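Local coordinates for protein serine protease MT3772 (Mycobacterium tuberculosis, PDB 3K6Z) that acts as a serine endopeptidase, here seen as its trypsin-like protease domain in an inactive form, and probably helps the bacterium resist acid and oxidative stress, at residues V52-H57 and A88-P93; S84-I89 and A200-K205; R136-D141 and P148-V153. All coordinates share one frame; numbering follows the deposited sequence.

Interaction 1: V52-H57 and A88-P93; sequences VMTNAH and AILAVP
Val52 O is held from two directions: Leu90 N donates to it at 2.7 Å, in the carbonyl plane, while Ile89 CA lends a weaker CH...O contact at 3.4 Å. The bond back, Val52 N to Leu90 O, closes one hydrogen-bonded antiparallel pair. Thr54 and Ala88 close a second: Thr54 N to Ala88 O and Ala88 N to Thr54 O are each 2.9 Å, the latter with the donor 39° out of the carbonyl plane.

Between these pairs lies the non-hydrogen-bonded pair Met53 and Ile89. Bent at chi3 (-74°), the Met53 chain brings its terminal CE to 3.6 Å from Ile89 CD1. On the other face, Thr54 turns its methyl CG2 onto Leu90 CG and CD1, while its OG1 bonds to Thr43 O. At the Val52 end, CG2 meets Val92 CG2 at 3.8 Å.

Asn55 ends the strand as an N-cap, its OD1 accepting at 3.1 Å from His57 N, which comes from above the amide plane and not in it. Its ND2 bonds to Ser165 OG and to Tyr143 O of the second subunit. A buried strand pair leading into a short helix that carries the predicted catalytic histidine is characteristic of the first barrel of the chymotrypsin fold.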
loop_
_atom_site.group_PDB
_atom_site.type_symbol
_atom_site.label_atom_id
_atom_site.label_comp_id
_atom_site.label_asym_id
_atom_site.label_seq_id
_atom_site.Cartn_x
_atom_site.Cartn_y
_atom_site.Cartn_z
ATOM N N VAL A 52 1.140 -4.221 -23.742
ATOM C CA VAL A 52 2.085 -3.412 -22.997
ATOM C C VAL A 52 1.967 -3.720 -21.498
ATOM O O VAL A 52 0.870 -3.640 -20.923
ATOM C CB VAL A 52 1.822 -1.908 -23.239
ATOM C CG1 VAL A 52 2.668 -1.029 -22.319
ATOM C CG2 VAL A 52 2.107 -1.553 -24.705
ATOM N N MET A 53 3.092 -4.070 -20.874
ATOM C CA MET A 53 3.129 -4.200 -19.418
ATOM C C MET A 53 3.477 -2.869 -18.775
ATOM O O MET A 53 4.331 -2.129 -19.269
ATOM C CB MET A 53 4.128 -5.258 -18.979
ATOM C CG MET A 53 4.131 -5.455 -17.465
ATOM S SD MET A 53 5.167 -6.834 -16.990
ATOM C CE MET A 53 4.123 -8.197 -17.496
ATOM N N THR A 54 2.810 -2.569 -17.668
ATOM C CA THR A 54 3.080 -1.346 -16.928
ATOM C C THR A 54 2.787 -1.542 -15.441
ATOM O O THR A 54 2.492 -2.650 -15.014
ATOM C CB THR A 54 2.288 -0.137 -17.516
ATOM O OG1 THR A 54 2.705 1.077 -16.863
ATOM C CG2 THR A 54 0.757 -0.330 -17.369
ATOM N N ASN A 55 2.912 -0.457 -14.686
ATOM C CA ASN A 55 2.603 -0.394 -13.251
ATOM C C ASN A 55 1.084 -0.337 -13.066
ATOM O O ASN A 55 0.419 0.527 -13.635
ATOM C CB ASN A 55 3.288 0.862 -12.666
ATOM C CG ASN A 55 2.887 1.161 -11.222
ATOM O OD1 ASN A 55 2.492 0.267 -10.471
ATOM N ND2 ASN A 55 3.011 2.440 -10.823
ATOM N N ALA A 56 0.530 -1.266 -12.281
ATOM C CA ALA A 56 -0.903 -1.247 -11.972
ATOM C C ALA A 56 -1.365 0.110 -11.434
ATOM O O ALA A 56 -2.457 0.564 -11.745
ATOM C CB ALA A 56 -1.251 -2.363 -10.974
ATOM N N HIS A 57 -0.520 0.768 -10.649
ATOM C CA HIS A 57 -0.893 2.030 -9.996
ATOM C C HIS A 57 -1.005 3.230 -10.927
ATOM O O HIS A 57 -1.677 4.217 -10.601
ATOM C CB HIS A 57 0.064 2.321 -8.850
ATOM C CG HIS A 57 0.046 1.269 -7.792
ATOM N ND1 HIS A 57 -1.023 1.098 -6.939
ATOM C CD2 HIS A 57 0.945 0.312 -7.469
ATOM C CE1 HIS A 57 -0.775 0.090 -6.124
ATOM N NE2 HIS A 57 0.413 -0.402 -6.420
ATOM N N ALA A 88 0.141 -4.376 -14.585
ATOM C CA ALA A 88 -1.047 -4.477 -15.392
ATOM C C ALA A 88 -0.635 -4.658 -16.843
ATOM O O ALA A 88 0.492 -4.329 -17.223
ATOM C CB ALA A 88 -1.906 -3.243 -15.229
ATOM N N ILE A 89 -1.553 -5.202 -17.633
ATOM C CA ILE A 89 -1.323 -5.383 -19.062
ATOM C C ILE A 89 -2.322 -4.503 -19.801
ATOM O O ILE A 89 -3.516 -4.538 -19.496
ATOM C CB ILE A 89 -1.515 -6.857 -19.492
ATOM C CG1 ILE A 89 -0.717 -7.818 -18.596
ATOM C CG2 ILE A 89 -1.141 -7.052 -20.975
ATOM C CD1 ILE A 89 0.776 -7.601 -18.592
ATOM N N LEU A 90 -1.819 -3.722 -20.764
ATOM C CA LEU A 90 -2.645 -2.849 -21.601
ATOM C C LEU A 90 -2.779 -3.427 -23.004
ATOM O O LEU A 90 -1.803 -3.936 -23.555
ATOM C CB LEU A 90 -2.031 -1.441 -21.697
ATOM C CG LEU A 90 -1.671 -0.704 -20.401
ATOM C CD1 LEU A 90 -1.084 0.658 -20.738
ATOM C CD2 LEU A 90 -2.920 -0.559 -19.539
ATOM N N ALA A 91 -3.988 -3.353 -23.569
ATOM C CA ALA A 91 -4.220 -3.693 -24.980
ATOM C C ALA A 91 -4.120 -2.419 -25.802
ATOM O O ALA A 91 -4.756 -1.417 -25.478
ATOM C CB ALA A 91 -5.588 -4.352 -25.166
ATOM N N VAL A 92 -3.309 -2.456 -26.858
ATOM C CA VAL A 92 -3.019 -1.267 -27.663
ATOM C C VAL A 92 -3.074 -1.607 -29.159
ATOM O O VAL A 92 -2.049 -1.942 -29.755
ATOM C CB VAL A 92 -1.632 -0.634 -27.313
ATOM C CG1 VAL A 92 -1.505 0.749 -27.915
ATOM C CG2 VAL A 92 -1.401 -0.560 -25.792
ATOM N N PRO A 93 -4.269 -1.526 -29.772
ATOM C CA PRO A 93 -4.407 -1.828 -31.202
ATOM C C PRO A 93 -3.447 -1.022 -32.073
ATOM O O PRO A 93 -3.227 0.164 -31.816
ATOM C CB PRO A 93 -5.851 -1.423 -31.508
ATOM C CG PRO A 93 -6.555 -1.582 -30.208
ATOM C CD PRO A 93 -5.565 -1.166 -29.163
#

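Interaction 2: S84-I89 and A200-K205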
loop_
_atom_site.group_PDB
_atom_site.type_symbol
_atom_site.label_atom_id
_atom_site.label_comp_id
_atom_site.label_asym_id
_atom_site.label_seq_id
_atom_site.Cartn_x
_atom_site.Cartn_y
_atom_site.Cartn_z
ATOM N N SER A 84 -4.602 -6.715 -6.127
ATOM C CA SER A 84 -3.579 -7.512 -5.438
ATOM C C SER A 84 -2.264 -7.658 -6.219
ATOM O O SER A 84 -1.303 -8.227 -5.707
ATOM C CB SER A 84 -4.127 -8.912 -5.107
ATOM O OG SER A 84 -4.334 -9.667 -6.295
ATOM N N VAL A 85 -2.236 -7.151 -7.452
ATOM C CA VAL A 85 -1.113 -7.365 -8.379
ATOM C C VAL A 85 -0.483 -6.022 -8.785
ATOM O O VAL A 85 -1.203 -5.068 -9.090
ATOM C CB VAL A 85 -1.584 -8.205 -9.610
ATOM C CG1 VAL A 85 -0.524 -8.259 -10.693
ATOM C CG2 VAL A 85 -1.943 -9.630 -9.163
ATOM N N ASP A 86 0.852 -5.957 -8.788
ATOM C CA ASP A 86 1.595 -4.693 -8.983
ATOM C C ASP A 86 1.740 -4.257 -10.442
ATOM O O ASP A 86 2.076 -3.091 -10.720
ATOM C CB ASP A 86 3.003 -4.803 -8.399
ATOM C CG ASP A 86 3.009 -4.968 -6.897
ATOM O OD1 ASP A 86 3.697 -5.900 -6.421
ATOM O OD2 ASP A 86 2.329 -4.179 -6.205
ATOM N N VAL A 87 1.529 -5.201 -11.355
ATOM C CA VAL A 87 1.633 -4.931 -12.781
ATOM C C VAL A 87 0.290 -5.090 -13.477
ATOM O O VAL A 87 -0.581 -5.851 -13.035
ATOM C CB VAL A 87 2.675 -5.837 -13.487
ATOM C CG1 VAL A 87 4.081 -5.577 -12.948
ATOM C CG2 VAL A 87 2.295 -7.321 -13.380
ATOM N N ALA A 88 0.141 -4.376 -14.585
ATOM C CA ALA A 88 -1.047 -4.477 -15.392
ATOM C C ALA A 88 -0.635 -4.658 -16.843
ATOM O O ALA A 88 0.492 -4.329 -17.223
ATOM C CB ALA A 88 -1.906 -3.243 -15.229
ATOM N N ILE A 89 -1.553 -5.202 -17.633
ATOM C CA ILE A 89 -1.323 -5.383 -19.062
ATOM C C ILE A 89 -2.322 -4.503 -19.801
ATOM O O ILE A 89 -3.516 -4.538 -19.496
ATOM C CB ILE A 89 -1.515 -6.857 -19.492
ATOM C CG1 ILE A 89 -0.717 -7.818 -18.596
ATOM C CG2 ILE A 89 -1.141 -7.052 -20.975
ATOM C CD1 ILE A 89 0.776 -7.601 -18.592
ATOM N N ALA A 200 5.884 -12.851 -13.191
ATOM C CA ALA A 200 5.218 -14.065 -13.679
ATOM C C ALA A 200 4.287 -14.668 -12.617
ATOM O O ALA A 200 3.151 -15.052 -12.913
ATOM C CB ALA A 200 6.241 -15.087 -14.138
ATOM N N GLY A 201 4.780 -14.726 -11.383
ATOM C CA GLY A 201 4.025 -15.269 -10.252
ATOM C C GLY A 201 2.752 -14.500 -9.946
ATOM O O GLY A 201 1.696 -15.102 -9.720
ATOM N N GLN A 202 2.842 -13.169 -9.931
ATOM C CA GLN A 202 1.664 -12.326 -9.709
ATOM C C GLN A 202 0.618 -12.492 -10.819
ATOM O O GLN A 202 -0.585 -12.619 -10.538
ATOM C CB GLN A 202 2.060 -10.859 -9.554
ATOM C CG GLN A 202 2.846 -10.547 -8.281
ATOM C CD GLN A 202 2.971 -9.060 -8.029
ATOM O OE1 GLN A 202 2.169 -8.266 -8.526
ATOM N NE2 GLN A 202 3.981 -8.673 -7.266
ATOM N N LEU A 203 1.075 -12.500 -12.068
ATOM C CA LEU A 203 0.178 -12.692 -13.214
ATOM C C LEU A 203 -0.547 -14.033 -13.158
ATOM O O LEU A 203 -1.750 -14.116 -13.450
ATOM C CB LEU A 203 0.941 -12.567 -14.528
ATOM C CG LEU A 203 1.372 -11.154 -14.940
ATOM C CD1 LEU A 203 2.158 -11.228 -16.231
ATOM C CD2 LEU A 203 0.160 -10.228 -15.086
ATOM N N ALA A 204 0.183 -15.077 -12.767
ATOM C CA ALA A 204 -0.402 -16.411 -12.626
ATOM C C ALA A 204 -1.497 -16.450 -11.555
ATOM O O ALA A 204 -2.501 -17.147 -11.714
ATOM C CB ALA A 204 0.678 -17.426 -12.325
ATOM N N LYS A 205 -1.306 -15.700 -10.470
ATOM C CA LYS A 205 -2.281 -15.672 -9.370
ATOM C C LYS A 205 -3.664 -15.219 -9.802
ATOM O O LYS A 205 -4.679 -15.708 -9.285
ATOM C CB LYS A 205 -1.796 -14.780 -8.231
ATOM C CG LYS A 205 -0.965 -15.517 -7.220
ATOM C CD LYS A 205 -0.543 -14.605 -6.081
ATOM C CE LYS A 205 0.458 -15.298 -5.181
ATOM N NZ LYS A 205 1.640 -15.828 -5.931
#
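The amide of Gln202 faces Asp86 with both of its polar atoms, gripping backbone and side chain of one residue. Here the C-terminal helix of a chymotrypsin-like fold reaches back to the first barrel, at the segment that carries the predicted aspartate of the catalytic triad. Extended beyond CG (chi2 -168°), the Gln202 chain carries its amide across to Asp86. Gln202 OE1 accepts from Asp86 N at 2.7 Å in a nearly straight bond (175° at the hydrogen), with the donor in the plane of the amide carbonyl. Gln202 NE2 donates a hydrogen bond to Asp86 OD1 at 2.9 Å, reaching the oxygen on its anti side and somewhat out of the carboxylate plane. The two flat groups are turned 63° apart, and the pair of bonds fixes which way round the Gln202 amide sits.

Around this core, Val85 lies alongside the glutamine chain: CG1 is 3.8 Å from Gln202 CB, and CG2 rests near the helix carbonyl Gln202 O. One helix residue on, Leu203 CD2 packs against two strand side chains, 4.0 Å from Val87 CG2 and 4.3 Å from Ile89 CG1.

Further partners hold the polar pair in place. Glu198 OE1, earlier in the same helix, receives another bond from Gln202 NE2, and Arg151 NE forms a salt bridge with Asp86 OD1. That carboxylate oxygen is thus shared by the amide nitrogen of Gln202 and the guanidinium of Arg151.

Interaction 3: R136-D141 and P148-V153; sequences RLSGPD and PVTRDV
Leu137 and Arg151 form the hydrogen-bonded pair at the middle of this antiparallel hairpin. Leu137 N points at Arg151 O over 2.7 Å in an almost linear bond (176° at the hydrogen), and Arg151 N returns a more bent one to Leu137 O at 3.0 Å. Gly139 N adds a third backbone bond, to Val149 O. Weaker CH...O contacts fill in between, from Thr150 CA to Leu137 O and from Ser138 CA to Val149 O.

Water adds a second layer of polar linkage. One molecule donates to Leu137 O at 2.7 Å and to Val149 O at 3.2 Å, and it accepts from Arg151 NH1 at 2.9 Å. The tip of the arginine is thereby tied to carbonyls of both segments. Pro148 O lies 3.4 Å above one face of the same guanidinium, offset toward its rim, and Arg151 NE makes its salt bridge with Asp86.

Charged side chains meet more loosely. Arg136 and Asp152 run side by side on the solvent-exposed face, their planar groups 79° apart, and with Arg136 NE 4.1 Å from Asp152 OD1 they fall short of a salt bridge.

Apolar packing shares the opposite face with Arg151. There Leu137 CB lies 4.0 Å from Val153 CG2, and with CG anti to the backbone N (chi1 179°) the end of the leucine chain sets CD2 beside Val153 CG1.

The hairpin, strands 125-142 and 150-158, belongs to the second barrel. Leu137, Arg151 and Val153 pack on Phe181 of strand 176-183, Leu137 also touches Phe192 of strand 190-195, and Arg151 reaches Glu198 of helix 196-205. At Asp141 the sheet continues as an antiparallel ladder into a strand of the second subunit.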
loop_
_atom_site.group_PDB
_atom_site.type_symbol
_atom_site.label_atom_id
_atom_site.label_comp_id
_atom_site.label_asym_id
_atom_site.label_seq_id
_atom_site.Cartn_x
_atom_site.Cartn_y
_atom_site.Cartn_z
ATOM N N ARG A 136 14.135 -10.121 -0.779
ATOM C CA ARG A 136 12.718 -10.152 -0.481
ATOM C C ARG A 136 12.383 -8.840 0.191
ATOM O O ARG A 136 12.987 -8.482 1.206
ATOM C CB ARG A 136 12.431 -11.278 0.496
ATOM C CG ARG A 136 11.134 -12.018 0.280
ATOM C CD ARG A 136 11.345 -13.456 0.713
ATOM N NE ARG A 136 12.658 -13.924 0.264
ATOM C CZ ARG A 136 13.764 -13.935 1.010
ATOM N NH1 ARG A 136 13.737 -13.548 2.285
ATOM N NH2 ARG A 136 14.900 -14.370 0.478
ATOM N N LEU A 137 11.421 -8.120 -0.369
ATOM C CA LEU A 137 11.005 -6.861 0.203
ATOM C C LEU A 137 9.729 -7.122 0.980
ATOM O O LEU A 137 8.703 -7.461 0.395
ATOM C CB LEU A 137 10.792 -5.823 -0.901
ATOM C CG LEU A 137 10.327 -4.412 -0.536
ATOM C CD1 LEU A 137 11.354 -3.659 0.313
ATOM C CD2 LEU A 137 10.012 -3.653 -1.812
ATOM N N SER A 138 9.811 -6.987 2.300
ATOM C CA SER A 138 8.679 -7.288 3.175
ATOM C C SER A 138 8.173 -6.059 3.914
ATOM O O SER A 138 8.952 -5.184 4.310
ATOM C CB SER A 138 9.046 -8.383 4.179
ATOM O OG SER A 138 9.278 -9.614 3.517
ATOM N N GLY A 139 6.859 -5.999 4.087
ATOM C CA GLY A 139 6.241 -4.934 4.854
ATOM C C GLY A 139 5.344 -5.496 5.937
ATOM O O GLY A 139 5.175 -6.717 6.039
ATOM N N PRO A 140 4.769 -4.610 6.766
ATOM C CA PRO A 140 3.786 -5.041 7.750
ATOM C C PRO A 140 2.552 -5.613 7.067
ATOM O O PRO A 140 2.317 -5.358 5.876
ATOM C CB PRO A 140 3.416 -3.738 8.462
ATOM C CG PRO A 140 4.560 -2.834 8.230
ATOM C CD PRO A 140 5.015 -3.161 6.846
ATOM N N ASP A 141 1.781 -6.398 7.810
ATOM C CA ASP A 141 0.463 -6.795 7.354
ATOM C C ASP A 141 -0.478 -5.619 7.607
ATOM O O ASP A 141 -0.939 -5.409 8.741
ATOM C CB ASP A 141 -0.013 -8.053 8.089
ATOM C CG ASP A 141 -1.442 -8.436 7.737
ATOM O OD1 ASP A 141 -1.995 -9.312 8.433
ATOM O OD2 ASP A 141 -2.027 -7.867 6.795
ATOM N N PRO A 148 0.609 -7.446 -2.251
ATOM C CA PRO A 148 1.473 -8.444 -1.622
ATOM C C PRO A 148 2.211 -7.882 -0.409
ATOM O O PRO A 148 2.685 -6.740 -0.440
ATOM C CB PRO A 148 2.481 -8.782 -2.734
ATOM C CG PRO A 148 1.778 -8.438 -3.993
ATOM C CD PRO A 148 0.961 -7.237 -3.671
ATOM N N VAL A 149 2.287 -8.680 0.652
ATOM C CA VAL A 149 3.050 -8.319 1.844
ATOM C C VAL A 149 4.551 -8.445 1.558
ATOM O O VAL A 149 5.353 -7.656 2.072
ATOM C CB VAL A 149 2.638 -9.178 3.082
ATOM C CG1 VAL A 149 3.593 -8.978 4.242
ATOM C CG2 VAL A 149 1.224 -8.825 3.531
ATOM N N THR A 150 4.920 -9.433 0.737
ATOM C CA THR A 150 6.314 -9.635 0.328
ATOM C C THR A 150 6.435 -9.739 -1.189
ATOM O O THR A 150 5.523 -10.219 -1.872
ATOM C CB THR A 150 6.938 -10.902 0.952
ATOM O OG1 THR A 150 6.309 -12.063 0.401
ATOM C CG2 THR A 150 6.768 -10.918 2.472
ATOM N N ARG A 151 7.570 -9.286 -1.708
ATOM C CA ARG A 151 7.840 -9.305 -3.144
ATOM C C ARG A 151 9.319 -9.603 -3.351
ATOM O O ARG A 151 10.159 -9.115 -2.592
ATOM C CB ARG A 151 7.540 -7.939 -3.762
ATOM C CG ARG A 151 6.102 -7.452 -3.681
ATOM C CD ARG A 151 6.109 -5.943 -3.853
ATOM N NE ARG A 151 4.791 -5.334 -3.997
ATOM C CZ ARG A 151 4.189 -4.606 -3.059
ATOM N NH1 ARG A 151 4.773 -4.414 -1.878
ATOM N NH2 ARG A 151 3.001 -4.068 -3.300
ATOM N N ASP A 152 9.638 -10.392 -4.380
ATOM C CA ASP A 152 11.026 -10.576 -4.802
ATOM C C ASP A 152 11.378 -9.409 -5.716
ATOM O O ASP A 152 10.705 -9.187 -6.728
ATOM C CB ASP A 152 11.204 -11.888 -5.568
ATOM C CG ASP A 152 11.191 -13.115 -4.666
ATOM O OD1 ASP A 152 11.249 -12.976 -3.421
ATOM O OD2 ASP A 152 11.127 -14.238 -5.216
ATOM N N VAL A 153 12.421 -8.669 -5.347
ATOM C CA VAL A 153 12.829 -7.482 -6.090
ATOM C C VAL A 153 14.328 -7.507 -6.330
ATOM O O VAL A 153 15.053 -8.281 -5.693
ATOM C CB VAL A 153 12.479 -6.157 -5.327
ATOM C CG1 VAL A 153 10.969 -6.021 -5.109
ATOM C CG2 VAL A 153 13.248 -6.061 -3.992
HETATM O O HOH W 1 6.666 -5.665 -0.027
#

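How the interactions relate
Strand 87-91 illustrates how one element can serve two contacts: interactions 1 and 2 share Ala88 and Ile89, their centres lie 11 Å apart, and Ala56 N probably bonds to Asp86 O at 2.9 Å. Interaction 3 belongs to the other barrel, 14 Å from interaction 2 between centres, yet a salt bridge joins them, Asp86 OD1 to Arg151 NE at 2.7 Å. Interactions 1 and 3 do not touch. Two predicted triad members lie in these contacts, His57 in interaction 1 and Asp86 in interaction 2; Asn55 of interaction 1 bonds to the third, Ser165. His57 NE2 stays 4.2 Å from Asp86 OD2 while Arg151 holds the carboxylate, which is consistent with the inactive form.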